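Local coordinates for protein aerobactin synthase IucC (Klebsiella pneumoniae, PDB 6CN7) that probably catalyses the ATP-dependent attachment of a second N-acetyl-N-hydroxylysine to N-citryl-N-acetyl-N-hydroxylysine, completing the siderophore aerobactin, at residues L123-A128 with I388-L393; G318-G323 with C358-P363; P363-I368 with P437-L442. The protein carries 5 engineered substitutions. All coordinates share one frame; numbering follows the deposited sequence.

Interaction 1. Residues L123-A128 with I388-L393; sequences LIDLDA and IDRSGL
R390 reaches from helix 383-391 to D125, just beyond helix 120-124, and the two side chains form a two-pronged salt bridge. The arginine chain, extended from CG to NE, carries the guanidinium across to D125; the nearest CA atoms of the two segments, those of I124 and R390, are 10.4 Å apart. At its end, NH2 donates to D125 OD2 at 2.6 Å, nearly straight at 166°. OD2 lies close to the guanidinium plane, yet NH2 approaches it from above the carboxylate plane. The two planes are turned 42° against each other, so the pairing is twisted and not coplanar. R390 NH1 to D125 OD1 is modelled at 2.4 Å, too short to be reliable, so the length of this second bond is doubtful. I124 adds an apolar contact: its CD1 sits over the centre of one guanidinium face, 3.9 Å from R390 CZ. CG1 lies between the backbone N and carbonyl carbon, and the extended chi2 of 173° carries CD1 out to the arginine. I124 also packs on L383, A386 and Y387 of the arginine's own helix, and a bound MES, probably from crystallisation, lies close to the R390 side chain. The arrangement is a bidentate, end-on arginine-carboxylate salt bridge at the surface, between the end of helix 120-124 and the last turn of helix 383-391.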
loop_
_atom_site.group_PDB
_atom_site.type_symbol
_atom_site.label_atom_id
_atom_site.label_comp_id
_atom_site.label_asym_id
_atom_site.label_seq_id
_atom_site.Cartn_x
_atom_site.Cartn_y
_atom_site.Cartn_z
ATOM N N LEU A 123 14.642 -29.867 -14.468
ATOM C CA LEU A 123 13.645 -28.802 -14.526
ATOM C C LEU A 123 12.306 -29.309 -15.054
ATOM O O LEU A 123 11.246 -28.867 -14.597
ATOM C CB LEU A 123 14.160 -27.641 -15.376
ATOM C CG LEU A 123 15.231 -26.797 -14.675
ATOM C CD1 LEU A 123 15.875 -25.824 -15.645
ATOM C CD2 LEU A 123 14.655 -26.039 -13.475
ATOM N N ILE A 124 12.323 -30.231 -16.023
ATOM C CA ILE A 124 11.067 -30.747 -16.567
ATOM C C ILE A 124 10.401 -31.765 -15.654
ATOM O O ILE A 124 9.249 -32.143 -15.904
ATOM C CB ILE A 124 11.275 -31.371 -17.961
ATOM C CG1 ILE A 124 12.290 -32.518 -17.900
ATOM C CG2 ILE A 124 11.719 -30.298 -18.948
ATOM C CD1 ILE A 124 12.417 -33.294 -19.196
ATOM N N ASP A 125 11.079 -32.213 -14.601
ATOM C CA ASP A 125 10.497 -33.142 -13.640
ATOM C C ASP A 125 9.895 -32.453 -12.424
ATOM O O ASP A 125 9.381 -33.142 -11.537
ATOM C CB ASP A 125 11.550 -34.152 -13.179
ATOM C CG ASP A 125 11.771 -35.254 -14.186
ATOM O OD1 ASP A 125 10.971 -35.357 -15.138
ATOM O OD2 ASP A 125 12.747 -36.017 -14.030
ATOM N N LEU A 126 9.943 -31.127 -12.351
ATOM C CA LEU A 126 9.311 -30.430 -11.242
ATOM C C LEU A 126 7.797 -30.582 -11.307
ATOM O O LEU A 126 7.220 -30.911 -12.346
ATOM C CB LEU A 126 9.658 -28.940 -11.252
ATOM C CG LEU A 126 11.023 -28.517 -10.701
ATOM C CD1 LEU A 126 12.077 -29.028 -11.584
ATOM C CD2 LEU A 126 11.123 -27.016 -10.626
ATOM N N ASP A 127 7.154 -30.335 -10.169
ATOM C CA ASP A 127 5.711 -30.159 -10.157
ATOM C C ASP A 127 5.325 -29.098 -11.177
ATOM O O ASP A 127 5.977 -28.057 -11.290
ATOM C CB ASP A 127 5.240 -29.757 -8.759
ATOM C CG ASP A 127 3.750 -29.489 -8.701
ATOM O OD1 ASP A 127 2.966 -30.459 -8.775
ATOM O OD2 ASP A 127 3.362 -28.306 -8.583
ATOM N N ALA A 128 4.262 -29.376 -11.936
ATOM C CA ALA A 128 3.855 -28.468 -13.005
ATOM C C ALA A 128 3.714 -27.037 -12.501
ATOM O O ALA A 128 4.121 -26.088 -13.180
ATOM C CB ALA A 128 2.543 -28.949 -13.624
ATOM N N ILE A 388 12.641 -33.872 -25.891
ATOM C CA ILE A 388 12.888 -34.668 -27.089
ATOM C C ILE A 388 13.604 -35.962 -26.732
ATOM O O ILE A 388 13.262 -37.038 -27.236
ATOM C CB ILE A 388 13.682 -33.840 -28.117
ATOM C CG1 ILE A 388 12.778 -32.758 -28.714
ATOM C CG2 ILE A 388 14.260 -34.738 -29.216
ATOM C CD1 ILE A 388 13.501 -31.751 -29.578
ATOM N N ASP A 389 14.613 -35.881 -25.863
ATOM C CA ASP A 389 15.349 -37.080 -25.476
ATOM C C ASP A 389 14.425 -38.107 -24.832
ATOM O O ASP A 389 14.537 -39.309 -25.100
ATOM C CB ASP A 389 16.489 -36.715 -24.528
ATOM C CG ASP A 389 17.507 -35.794 -25.169
ATOM O OD1 ASP A 389 17.567 -35.749 -26.416
ATOM O OD2 ASP A 389 18.249 -35.119 -24.426
ATOM N N ARG A 390 13.496 -37.652 -23.988
ATOM C CA ARG A 390 12.594 -38.572 -23.307
ATOM C C ARG A 390 11.510 -39.118 -24.223
ATOM O O ARG A 390 10.944 -40.176 -23.927
ATOM C CB ARG A 390 11.947 -37.883 -22.109
ATOM C CG ARG A 390 12.905 -37.650 -20.974
ATOM C CD ARG A 390 12.171 -37.402 -19.683
ATOM N NE ARG A 390 13.099 -37.060 -18.615
ATOM C CZ ARG A 390 12.725 -36.689 -17.397
ATOM N NH1 ARG A 390 11.437 -36.610 -17.093
ATOM N NH2 ARG A 390 13.646 -36.396 -16.490
ATOM N N SER A 391 11.199 -38.425 -25.318
ATOM C CA SER A 391 10.168 -38.917 -26.226
ATOM C C SER A 391 10.653 -40.117 -27.026
ATOM O O SER A 391 9.840 -40.945 -27.450
ATOM C CB SER A 391 9.728 -37.802 -27.172
ATOM O OG SER A 391 10.765 -37.469 -28.081
ATOM N N GLY A 392 11.962 -40.234 -27.234
ATOM C CA GLY A 392 12.498 -41.222 -28.143
ATOM C C GLY A 392 12.329 -40.877 -29.604
ATOM O O GLY A 392 12.727 -41.674 -30.463
ATOM N N LEU A 393 11.754 -39.719 -29.913
ATOM C CA LEU A 393 11.555 -39.278 -31.283
ATOM C C LEU A 393 12.748 -38.455 -31.749
ATOM O O LEU A 393 13.444 -37.827 -30.947
ATOM C CB LEU A 393 10.283 -38.435 -31.394
ATOM C CG LEU A 393 8.988 -39.082 -30.909
ATOM C CD1 LEU A 393 7.866 -38.055 -30.879
ATOM C CD2 LEU A 393 8.618 -40.258 -31.794
#

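Interaction 2. Residues G318-G323 with C358-P363; sequences GAVILG and CRWLKP
W360 lays one face of its indole against V320 and meets L322 beside it, which joins the loop between strands 350-355 and 366-369 to the short edge strand 320-321. Along the loop, the backbone N of C358 is held by N356 OD1. R359 follows, its NE in a long, weak ion pair with E355 OE2. W360 then makes the contact. Its chi2 of 91° turns the indole plane roughly perpendicular to the plane of CA, CB and CG, and one face is presented to V320. V320 CG1 sits over that face, 3.9 Å from the centroid of the five-membered ring and 14° off its normal, a CH-pi contact. Measured over the whole indole it is displaced toward the rim, with W360 CG as its nearest atom at 3.8 Å. The methyl gets there because CG1 stands anti to the V320 backbone N (chi1 176°). L322 and the indole slide past each other in opposite directions, and L322 CD2 comes within 3.8 Å of W360 CD1. The polar corner of the ring is satisfied elsewhere: NE1 is hydrogen-bonded to E355 OE2, while E355 OE1 takes the backbone N of G323, so one carboxylate links both segments. Beyond the tryptophan, the side chain of K362 turns to R439 of strand 436-442. Across the contact itself the chemistry is wholly apolar, two aliphatic side chains against an aromatic ring. Such a contact has little directionality of its own; the NE1 bond to E355 probably sets the rotation of the indole, while van der Waals contact holds the methyls of V320 and L322 against it.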
loop_
_atom_site.group_PDB
_atom_site.type_symbol
_atom_site.label_atom_id
_atom_site.label_comp_id
_atom_site.label_asym_id
_atom_site.label_seq_id
_atom_site.Cartn_x
_atom_site.Cartn_y
_atom_site.Cartn_z
ATOM N N GLY A 318 -7.283 -32.684 -30.792
ATOM C CA GLY A 318 -7.304 -32.839 -29.354
ATOM C C GLY A 318 -7.445 -31.550 -28.575
ATOM O O GLY A 318 -7.524 -31.602 -27.342
ATOM N N ALA A 319 -7.495 -30.402 -29.248
ATOM C CA ALA A 319 -7.522 -29.118 -28.558
ATOM C C ALA A 319 -8.668 -29.056 -27.555
ATOM O O ALA A 319 -9.786 -29.492 -27.834
ATOM C CB ALA A 319 -7.651 -27.981 -29.573
ATOM N N VAL A 320 -8.377 -28.500 -26.382
ATOM C CA VAL A 320 -9.335 -28.400 -25.288
ATOM C C VAL A 320 -9.602 -26.931 -24.999
ATOM O O VAL A 320 -8.684 -26.104 -25.024
ATOM C CB VAL A 320 -8.820 -29.116 -24.022
ATOM C CG1 VAL A 320 -9.784 -28.915 -22.850
ATOM C CG2 VAL A 320 -8.610 -30.599 -24.293
ATOM N N ILE A 321 -10.862 -26.614 -24.718
ATOM C CA ILE A 321 -11.286 -25.273 -24.337
ATOM C C ILE A 321 -11.612 -25.301 -22.849
ATOM O O ILE A 321 -12.631 -25.870 -22.439
ATOM C CB ILE A 321 -12.495 -24.808 -25.161
ATOM C CG1 ILE A 321 -12.120 -24.676 -26.643
ATOM C CG2 ILE A 321 -13.049 -23.491 -24.624
ATOM C CD1 ILE A 321 -11.097 -23.593 -26.945
ATOM N N LEU A 322 -10.752 -24.690 -22.039
ATOM C CA LEU A 322 -11.022 -24.557 -20.615
ATOM C C LEU A 322 -12.048 -23.452 -20.399
ATOM O O LEU A 322 -11.874 -22.328 -20.882
ATOM C CB LEU A 322 -9.731 -24.258 -19.853
ATOM C CG LEU A 322 -8.676 -25.370 -19.919
ATOM C CD1 LEU A 322 -7.371 -24.929 -19.282
ATOM C CD2 LEU A 322 -9.182 -26.640 -19.254
ATOM N N GLY A 323 -13.120 -23.774 -19.676
ATOM C CA GLY A 323 -14.261 -22.894 -19.563
ATOM C C GLY A 323 -14.244 -22.029 -18.310
ATOM O O GLY A 323 -13.474 -22.236 -17.377
ATOM N N CYS A 358 -6.359 -30.025 -14.894
ATOM C CA CYS A 358 -6.463 -31.364 -14.323
ATOM C C CYS A 358 -7.833 -31.990 -14.547
ATOM O O CYS A 358 -7.958 -33.218 -14.484
ATOM C CB CYS A 358 -6.158 -31.327 -12.824
ATOM S SG CYS A 358 -7.558 -30.843 -11.796
ATOM N N ARG A 359 -8.861 -31.179 -14.801
ATOM C CA ARG A 359 -10.176 -31.729 -15.118
ATOM C C ARG A 359 -10.127 -32.593 -16.373
ATOM O O ARG A 359 -10.765 -33.651 -16.431
ATOM C CB ARG A 359 -11.187 -30.593 -15.288
ATOM C CG ARG A 359 -12.076 -30.369 -14.065
ATOM C CD ARG A 359 -12.491 -28.912 -13.911
ATOM N NE ARG A 359 -13.907 -28.697 -14.212
ATOM C CZ ARG A 359 -14.878 -28.690 -13.305
ATOM N NH1 ARG A 359 -14.607 -28.889 -12.021
ATOM N NH2 ARG A 359 -16.134 -28.481 -13.682
ATOM N N TRP A 360 -9.371 -32.167 -17.381
ATOM C CA TRP A 360 -9.353 -32.826 -18.679
ATOM C C TRP A 360 -8.125 -33.700 -18.903
ATOM O O TRP A 360 -8.026 -34.342 -19.953
ATOM C CB TRP A 360 -9.441 -31.777 -19.794
ATOM C CG TRP A 360 -10.771 -31.095 -19.865
ATOM C CD1 TRP A 360 -11.141 -29.945 -19.231
ATOM C CD2 TRP A 360 -11.915 -31.524 -20.615
ATOM N NE1 TRP A 360 -12.442 -29.631 -19.539
ATOM C CE2 TRP A 360 -12.940 -30.585 -20.387
ATOM C CE3 TRP A 360 -12.172 -32.610 -21.457
ATOM C CZ2 TRP A 360 -14.201 -30.699 -20.969
ATOM C CZ3 TRP A 360 -13.424 -32.722 -22.033
ATOM C CH2 TRP A 360 -14.422 -31.771 -21.787
ATOM N N LEU A 361 -7.196 -33.753 -17.952
ATOM C CA LEU A 361 -5.938 -34.459 -18.153
ATOM C C LEU A 361 -6.056 -35.934 -17.793
ATOM O O LEU A 361 -6.785 -36.317 -16.873
ATOM C CB LEU A 361 -4.825 -33.826 -17.317
ATOM C CG LEU A 361 -4.399 -32.407 -17.695
ATOM C CD1 LEU A 361 -3.376 -31.893 -16.695
ATOM C CD2 LEU A 361 -3.845 -32.352 -19.111
ATOM N N LYS A 362 -5.319 -36.760 -18.528
ATOM C CA LYS A 362 -5.206 -38.177 -18.221
ATOM C C LYS A 362 -4.237 -38.374 -17.062
ATOM O O LYS A 362 -3.483 -37.468 -16.703
ATOM C CB LYS A 362 -4.753 -38.939 -19.465
ATOM C CG LYS A 362 -5.829 -39.051 -20.530
ATOM C CD LYS A 362 -5.371 -39.885 -21.716
ATOM C CE LYS A 362 -5.866 -39.299 -23.029
ATOM N NZ LYS A 362 -7.299 -38.888 -22.977
ATOM N N PRO A 363 -4.233 -39.562 -16.449
ATOM C CA PRO A 363 -3.418 -39.744 -15.235
ATOM C C PRO A 363 -1.947 -39.411 -15.426
ATOM O O PRO A 363 -1.356 -38.737 -14.572
ATOM C CB PRO A 363 -3.634 -41.226 -14.897
ATOM C CG PRO A 363 -4.943 -41.573 -15.525
ATOM C CD PRO A 363 -5.000 -40.773 -16.786
#

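Interaction 3. Residues P363-I368 with P437-L442; sequences PDESPI and PQRVLL
E365 sends its side chain to R439 and passes Q438 on the way. CB points toward strand 436-442, and beyond CG the chain is extended (chi2 179°), which takes the carboxylate well into the contact. CG comes to 4.2 Å of Q438 CG. CD lies 3.2 Å from R439 NH1. OE1 accepts a hydrogen bond from the backbone N of K362, which pins that side of the carboxylate to its own loop. OE2 faces the other segment, packing 3.6 Å from Q438 CB and forming the salt bridge with R439 NH1. The modelled 2.3 Å between E365 OE2 and R439 NH1 is implausibly short, so the exact geometry of this bond is doubtful. The two side chains cross at about a right angle, with carboxylate and guanidinium planes 44° apart. R439 NH2 has a further, weak bond to the carbonyl of W360, so the guanidinium ties the loop 358-363 and E365 to one strand. Q438 and R439 both make backbone hydrogen bonds with A431. With Q438 at near-helical backbone angles (-78°/-50°), this is consistent with a classic beta bulge, which would let both side chains meet the glutamate. The whole is a salt bridge in a mixed sheet, between the residues leading into strand 366-369 and strand 436-442, which strand 428-433 separates in the sheet.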
loop_
_atom_site.group_PDB
_atom_site.type_symbol
_atom_site.label_atom_id
_atom_site.label_comp_id
_atom_site.label_asym_id
_atom_site.label_seq_id
_atom_site.Cartn_x
_atom_site.Cartn_y
_atom_site.Cartn_z
ATOM N N PRO A 363 -4.233 -39.562 -16.449
ATOM C CA PRO A 363 -3.418 -39.744 -15.235
ATOM C C PRO A 363 -1.947 -39.411 -15.426
ATOM O O PRO A 363 -1.356 -38.737 -14.572
ATOM C CB PRO A 363 -3.634 -41.226 -14.897
ATOM C CG PRO A 363 -4.943 -41.573 -15.525
ATOM C CD PRO A 363 -5.000 -40.773 -16.786
ATOM N N ASP A 364 -1.336 -39.859 -16.522
ATOM C CA ASP A 364 0.087 -39.646 -16.754
ATOM C C ASP A 364 0.397 -38.311 -17.421
ATOM O O ASP A 364 1.575 -37.989 -17.609
ATOM C CB ASP A 364 0.650 -40.785 -17.610
ATOM N N GLU A 365 -0.616 -37.527 -17.777
ATOM C CA GLU A 365 -0.394 -36.272 -18.479
ATOM C C GLU A 365 0.019 -35.174 -17.507
ATOM O O GLU A 365 -0.404 -35.145 -16.348
ATOM C CB GLU A 365 -1.656 -35.845 -19.229
ATOM C CG GLU A 365 -1.855 -36.545 -20.560
ATOM C CD GLU A 365 -3.130 -36.115 -21.258
ATOM O OE1 GLU A 365 -3.997 -35.511 -20.593
ATOM O OE2 GLU A 365 -3.262 -36.376 -22.472
ATOM N N SER A 366 0.855 -34.260 -17.996
ATOM C CA SER A 366 1.292 -33.125 -17.203
ATOM C C SER A 366 1.198 -31.842 -18.019
ATOM O O SER A 366 1.574 -31.828 -19.197
ATOM C CB SER A 366 2.731 -33.305 -16.712
ATOM O OG SER A 366 3.132 -32.187 -15.934
ATOM N N PRO A 367 0.719 -30.750 -17.422
ATOM C CA PRO A 367 0.637 -29.481 -18.151
ATOM C C PRO A 367 1.920 -28.670 -18.060
ATOM O O PRO A 367 2.606 -28.649 -17.036
ATOM C CB PRO A 367 -0.511 -28.761 -17.436
ATOM C CG PRO A 367 -0.370 -29.211 -16.021
ATOM C CD PRO A 367 0.128 -30.639 -16.076
ATOM N N ILE A 368 2.244 -28.000 -19.163
ATOM C CA ILE A 368 3.290 -26.988 -19.186
ATOM C C ILE A 368 2.807 -25.834 -20.048
ATOM O O ILE A 368 2.008 -26.016 -20.972
ATOM C CB ILE A 368 4.639 -27.529 -19.722
ATOM C CG1 ILE A 368 4.531 -27.904 -21.209
ATOM C CG2 ILE A 368 5.102 -28.723 -18.893
ATOM C CD1 ILE A 368 5.863 -28.193 -21.865
ATOM N N PRO A 437 4.085 -33.758 -26.717
ATOM C CA PRO A 437 2.854 -32.971 -26.531
ATOM C C PRO A 437 1.640 -33.738 -27.037
ATOM O O PRO A 437 1.544 -34.059 -28.222
ATOM C CB PRO A 437 3.111 -31.704 -27.359
ATOM C CG PRO A 437 4.180 -32.065 -28.319
ATOM C CD PRO A 437 5.018 -33.112 -27.658
ATOM N N GLN A 438 0.711 -34.031 -26.126
ATOM C CA GLN A 438 -0.485 -34.797 -26.468
ATOM C C GLN A 438 -1.512 -33.926 -27.174
ATOM O O GLN A 438 -2.035 -34.297 -28.229
ATOM C CB GLN A 438 -1.099 -35.401 -25.202
ATOM C CG GLN A 438 -0.136 -36.210 -24.353
ATOM C CD GLN A 438 0.146 -37.581 -24.933
ATOM O OE1 GLN A 438 -0.774 -38.343 -25.221
ATOM N NE2 GLN A 438 1.421 -37.902 -25.106
ATOM N N ARG A 439 -1.813 -32.767 -26.596
ATOM C CA ARG A 439 -2.805 -31.855 -27.144
ATOM C C ARG A 439 -2.623 -30.502 -26.474
ATOM O O ARG A 439 -1.875 -30.365 -25.502
ATOM C CB ARG A 439 -4.225 -32.393 -26.948
ATOM C CG ARG A 439 -4.579 -32.746 -25.512
ATOM C CD ARG A 439 -5.836 -33.593 -25.491
ATOM N NE ARG A 439 -6.374 -33.799 -24.150
ATOM C CZ ARG A 439 -6.019 -34.790 -23.341
ATOM N NH1 ARG A 439 -5.110 -35.679 -23.724
ATOM N NH2 ARG A 439 -6.573 -34.895 -22.141
ATOM N N VAL A 440 -3.309 -29.500 -27.010
ATOM C CA VAL A 440 -3.202 -28.136 -26.508
ATOM C C VAL A 440 -4.434 -27.814 -25.675
ATOM O O VAL A 440 -5.534 -28.318 -25.929
ATOM C CB VAL A 440 -3.027 -27.121 -27.658
ATOM C CG1 VAL A 440 -4.313 -26.973 -28.468
ATOM C CG2 VAL A 440 -2.568 -25.782 -27.116
ATOM N N LEU A 441 -4.243 -26.978 -24.657
ATOM C CA LEU A 441 -5.324 -26.488 -23.812
ATOM C C LEU A 441 -5.338 -24.969 -23.888
ATOM O O LEU A 441 -4.321 -24.322 -23.614
ATOM C CB LEU A 441 -5.153 -26.948 -22.362
ATOM C CG LEU A 441 -5.528 -28.393 -22.019
ATOM C CD1 LEU A 441 -4.558 -29.386 -22.631
ATOM C CD2 LEU A 441 -5.586 -28.571 -20.516
ATOM N N LEU A 442 -6.480 -24.407 -24.268
ATOM C CA LEU A 442 -6.651 -22.967 -24.387
ATOM C C LEU A 442 -7.578 -22.479 -23.284
ATOM O O LEU A 442 -8.542 -23.164 -22.925
ATOM C CB LEU A 442 -7.219 -22.602 -25.759
ATOM C CG LEU A 442 -6.494 -23.254 -26.940
ATOM C CD1 LEU A 442 -7.258 -23.017 -28.228
ATOM C CD2 LEU A 442 -5.069 -22.738 -27.053
#

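How the interactions relate
Interactions 2 and 3 lie side by side, their centres 7 Å apart, and share P363. Both belong to the mixed sheet ordered 320-321, 436-442, 428-433, 366-369: L442 pairs through its backbone with V320 and L322, joining outer strand 320-321 to 436-442, while 366-369 pairs with 428-433 at the other edge. Interaction 1 is more peripheral, its centre 12 Å from that of interaction 3 and 19 Å from that of interaction 2; A128 CB touches P367 O at 3.4 Å. Along the chain, interaction 2 is nested within the loop closed by interaction 1, precedes interaction 3, and interactions 1 and 3 cross. The IucA/IucC and FhuF-like sequence regions thus contribute strands to one sheet.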